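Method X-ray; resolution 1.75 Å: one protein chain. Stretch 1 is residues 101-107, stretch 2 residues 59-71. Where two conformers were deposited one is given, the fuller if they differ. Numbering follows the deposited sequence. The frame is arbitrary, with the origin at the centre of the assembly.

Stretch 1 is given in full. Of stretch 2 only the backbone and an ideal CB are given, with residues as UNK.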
# COMPACT_ATOMS: atom_id res chain seq x y z
N VAL C 101 6.24 -4.21 14.49
CA VAL C 101 7.10 -3.26 15.19
C VAL C 101 6.37 -2.75 16.42
O VAL C 101 5.14 -2.76 16.48
CB VAL C 101 7.54 -2.09 14.28
CG1 VAL C 101 8.53 -2.58 13.23
CG2 VAL C 101 6.33 -1.45 13.63
N ASN C 102 7.16 -2.35 17.42
CA ASN C 102 6.63 -1.90 18.70
C ASN C 102 5.75 -2.98 19.32
O ASN C 102 4.54 -2.80 19.50
CB ASN C 102 5.82 -0.60 18.56
CG ASN C 102 6.63 0.55 18.04
OD1 ASN C 102 7.83 0.67 18.28
ND2 ASN C 102 5.96 1.42 17.28
N VAL C 103 6.34 -4.12 19.62
CA VAL C 103 5.61 -5.25 20.17
C VAL C 103 5.62 -5.11 21.69
O VAL C 103 6.72 -5.06 22.28
CB VAL C 103 6.20 -6.59 19.71
CG1 VAL C 103 5.35 -7.74 20.23
CG2 VAL C 103 6.24 -6.65 18.17
N PRO C 104 4.47 -4.98 22.33
CA PRO C 104 4.45 -4.78 23.78
C PRO C 104 4.86 -6.06 24.49
O PRO C 104 4.66 -7.16 23.97
CB PRO C 104 2.98 -4.43 24.07
CG PRO C 104 2.23 -5.15 23.03
CD PRO C 104 3.11 -5.10 21.77
N VAL C 105 5.46 -5.89 25.66
CA VAL C 105 5.88 -7.01 26.50
C VAL C 105 4.84 -7.21 27.60
O VAL C 105 4.31 -6.23 28.15
CB VAL C 105 7.28 -6.75 27.09
CG1 VAL C 105 7.71 -7.89 27.99
CG2 VAL C 105 8.31 -6.56 25.97
N GLY C 106 4.51 -8.47 27.89
CA GLY C 106 3.58 -8.76 28.97
C GLY C 106 2.12 -8.57 28.63
O GLY C 106 1.30 -8.44 29.53
N GLU C 107 1.77 -8.57 27.35
CA GLU C 107 0.42 -8.22 26.91
C GLU C 107 -0.06 -9.22 25.87
O GLU C 107 0.65 -9.50 24.90
CB GLU C 107 0.43 -6.81 26.34
CG GLU C 107 -0.90 -6.24 25.97
CD GLU C 107 -0.79 -4.77 25.61
OE1 GLU C 107 -0.10 -4.03 26.35
OE2 GLU C 107 -1.37 -4.36 24.59
N UNK C 59 1.99 -13.86 23.41
CA UNK C 59 2.42 -12.93 24.44
C UNK C 59 3.94 -12.97 24.49
O UNK C 59 4.54 -14.03 24.28
CB UNK C 59 1.81 -13.27 25.80
N UNK C 60 4.57 -11.82 24.75
CA UNK C 60 6.02 -11.68 24.78
C UNK C 60 6.47 -11.44 26.21
O UNK C 60 5.83 -10.70 26.95
CB UNK C 60 6.48 -10.54 23.87
N UNK C 61 7.62 -12.02 26.58
CA UNK C 61 8.31 -11.63 27.80
C UNK C 61 9.78 -11.44 27.47
O UNK C 61 10.25 -11.87 26.41
CB UNK C 61 8.12 -12.67 28.91
N UNK C 62 10.53 -10.78 28.37
CA UNK C 62 11.90 -10.45 28.03
C UNK C 62 12.77 -10.42 29.28
O UNK C 62 12.30 -10.20 30.40
CB UNK C 62 11.96 -9.11 27.30
N UNK C 63 14.07 -10.59 29.04
CA UNK C 63 15.12 -10.57 30.05
C UNK C 63 16.30 -9.76 29.52
O UNK C 63 17.00 -10.21 28.60
CB UNK C 63 15.55 -11.99 30.42
N UNK C 64 16.56 -8.56 30.05
CA UNK C 64 15.75 -7.91 31.07
C UNK C 64 14.54 -7.24 30.43
O UNK C 64 14.45 -7.20 29.21
CB UNK C 64 16.58 -6.89 31.85
N UNK C 65 13.64 -6.74 31.25
CA UNK C 65 12.44 -6.11 30.71
C UNK C 65 12.78 -4.73 30.17
O UNK C 65 13.39 -3.93 30.88
CB UNK C 65 11.35 -6.01 31.78
N UNK C 66 12.43 -4.42 28.92
CA UNK C 66 12.77 -3.11 28.36
C UNK C 66 12.04 -2.00 29.10
O UNK C 66 10.88 -2.14 29.46
CB UNK C 66 12.43 -3.06 26.87
N UNK C 67 12.77 -0.90 29.35
CA UNK C 67 12.20 0.21 30.10
C UNK C 67 10.95 0.77 29.44
O UNK C 67 10.01 1.17 30.13
CB UNK C 67 13.24 1.32 30.26
N UNK C 68 10.91 0.77 28.10
CA UNK C 68 9.77 1.29 27.36
C UNK C 68 8.55 0.38 27.42
O UNK C 68 7.46 0.81 27.04
CB UNK C 68 10.17 1.52 25.90
N UNK C 69 8.71 -0.87 27.84
CA UNK C 69 7.62 -1.82 27.83
C UNK C 69 7.39 -2.48 26.49
O UNK C 69 6.41 -3.23 26.34
CB UNK C 69 6.33 -1.12 28.28
N UNK C 70 8.26 -2.23 25.51
CA UNK C 70 8.11 -2.72 24.15
C UNK C 70 9.45 -3.18 23.61
O UNK C 70 10.51 -2.70 24.04
CB UNK C 70 7.51 -1.64 23.25
N UNK C 71 9.41 -4.09 22.64
CA UNK C 71 10.59 -4.44 21.87
C UNK C 71 10.44 -3.87 20.46
O UNK C 71 9.33 -3.58 19.99
CB UNK C 71 10.79 -5.96 21.83

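V103 and P104 pair antiparallel with positions 70 and 71, while V105 to E107 run beside the strand at 59 to 61.

Position 59 has its CB sideways, 4.0 Å from E107 O, beside the G106–E107 backbone, which offers carbonyl oxygens and no apolar pocket. A long chain suits, preferably one ending in a donor. It is K59: CG packs 3.9 Å from E107 N, and NZ donates to a water (2.8 Å) that in turn donates to G106 O (2.9 Å).

At 60 the ideal CB lies 3.8 Å from P104 O and 4.7 Å from V103 CG1, so an apolar side chain of moderate size fits, valine or isoleucine. V60 places CG2 3.7 Å from V103 CG1. V60 O accepts from G106 N at 2.8 Å, and V60 N donates to a second water (2.8 Å) that donates to P104 O (2.7 Å).

Position 61 points away, with V105 CG1 4.9 Å from the CB; many residues would serve, and a long one could bend back. E61 does so, chi1 and chi2 both m, bringing OE2 to 3.7 Å from G106 CA.

At 62 the CB sits sideways, 4.5 Å from V105 CG1. Stretch 1 sets little else, and the small A62 merely touches that valine.

Positions 63 and 64 are out of reach, but the cis peptide before 64 favours proline; almost anything suits 63. They are A63 and P64. Position 65 is sideways with no stretch 1 atom within 5.5 Å of its CB; many residues would do; it is T65.

Position 66 points toward stretch 1, its CB 5.5 Å from V105 CG2. With phi at -65° at the head of a type I turn, a compact apolar residue fits, proline included. P66 reaches V105 CG2 with CG at 3.9 Å.

Positions 67 and 68 are beyond stretch 1's reach, so it leaves both open, polar residues included. They are K67 and S68, whose OG accepts from the backbone N of position 70 (3.2 Å).

At 69 phi is 82°, and a CB would jam against the preceding carbonyl, so glycine is called for. G69 closes the turn, its N donating to P66 O (3.0 Å), while G69 O accepts from V105 N at 2.9 Å.

Position 70 shares a face with P104, its CB 3.6 Å from V103 O and 4.4 Å from P104 CA. A broad, flat side chain could cover the proline; an aromatic is one good choice. Y70 makes an off-centre CH-pi contact, P104 CB lying 4.2 Å from the ring centroid, while N102 O meets the ring edge, 3.3 Å from CD2.

Position 71 shares the other face with V103 and lies near V105, favouring a branched aliphatic. I71 sets CG1 3.8 Å from V103 CB and CG2 3.9 Å from V105 CG2; I71 N donates to V103 O (2.9 Å) and V103 N to I71 O (3.1 Å).

Stretch 2, residues 59-71: KVEAAPTPKSGYI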
# COMPACT_ATOMS: atom_id res chain seq x y z
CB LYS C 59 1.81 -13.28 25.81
CG LYS C 59 2.28 -12.37 26.94
CD LYS C 59 1.72 -12.84 28.29
CE LYS C 59 0.40 -12.18 28.58
NZ LYS C 59 -0.01 -12.35 30.02
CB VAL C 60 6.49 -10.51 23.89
CG1 VAL C 60 8.02 -10.46 23.82
CG2 VAL C 60 5.87 -10.61 22.51
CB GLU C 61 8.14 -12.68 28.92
CG GLU C 61 6.68 -12.97 29.34
CD GLU C 61 6.02 -11.83 30.11
OE1 GLU C 61 6.71 -10.85 30.46
OE2 GLU C 61 4.80 -11.93 30.38
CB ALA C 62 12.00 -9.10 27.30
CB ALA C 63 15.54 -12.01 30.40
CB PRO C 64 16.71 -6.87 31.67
CG PRO C 64 17.57 -6.50 30.52
CD PRO C 64 17.73 -7.76 29.68
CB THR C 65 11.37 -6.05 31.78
OG1 THR C 65 11.08 -7.37 32.22
CG2 THR C 65 10.07 -5.42 31.23
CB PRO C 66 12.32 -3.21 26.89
CG PRO C 66 11.26 -4.26 26.89
CD PRO C 66 11.67 -5.26 27.97
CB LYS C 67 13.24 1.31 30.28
CG LYS C 67 14.45 0.89 31.11
CD LYS C 67 14.02 0.26 32.42
CE LYS C 67 15.22 -0.13 33.26
NZ LYS C 67 14.81 -0.92 34.44
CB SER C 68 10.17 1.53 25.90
OG SER C 68 10.25 0.30 25.17
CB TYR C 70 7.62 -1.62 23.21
CG TYR C 70 6.20 -1.16 23.36
CD1 TYR C 70 5.82 -0.29 24.38
CD2 TYR C 70 5.25 -1.55 22.44
CE1 TYR C 70 4.51 0.16 24.48
CE2 TYR C 70 3.94 -1.12 22.53
CZ TYR C 70 3.57 -0.27 23.56
OH TYR C 70 2.26 0.14 23.63
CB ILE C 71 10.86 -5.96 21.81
CG1 ILE C 71 9.71 -6.71 21.12
CG2 ILE C 71 11.12 -6.52 23.22
CD1 ILE C 71 9.96 -8.22 20.93
O HOH W 1 1.07 -10.35 31.73
O HOH W 2 3.31 -9.32 24.90
O HOH W 3 1.58 -1.39 26.03
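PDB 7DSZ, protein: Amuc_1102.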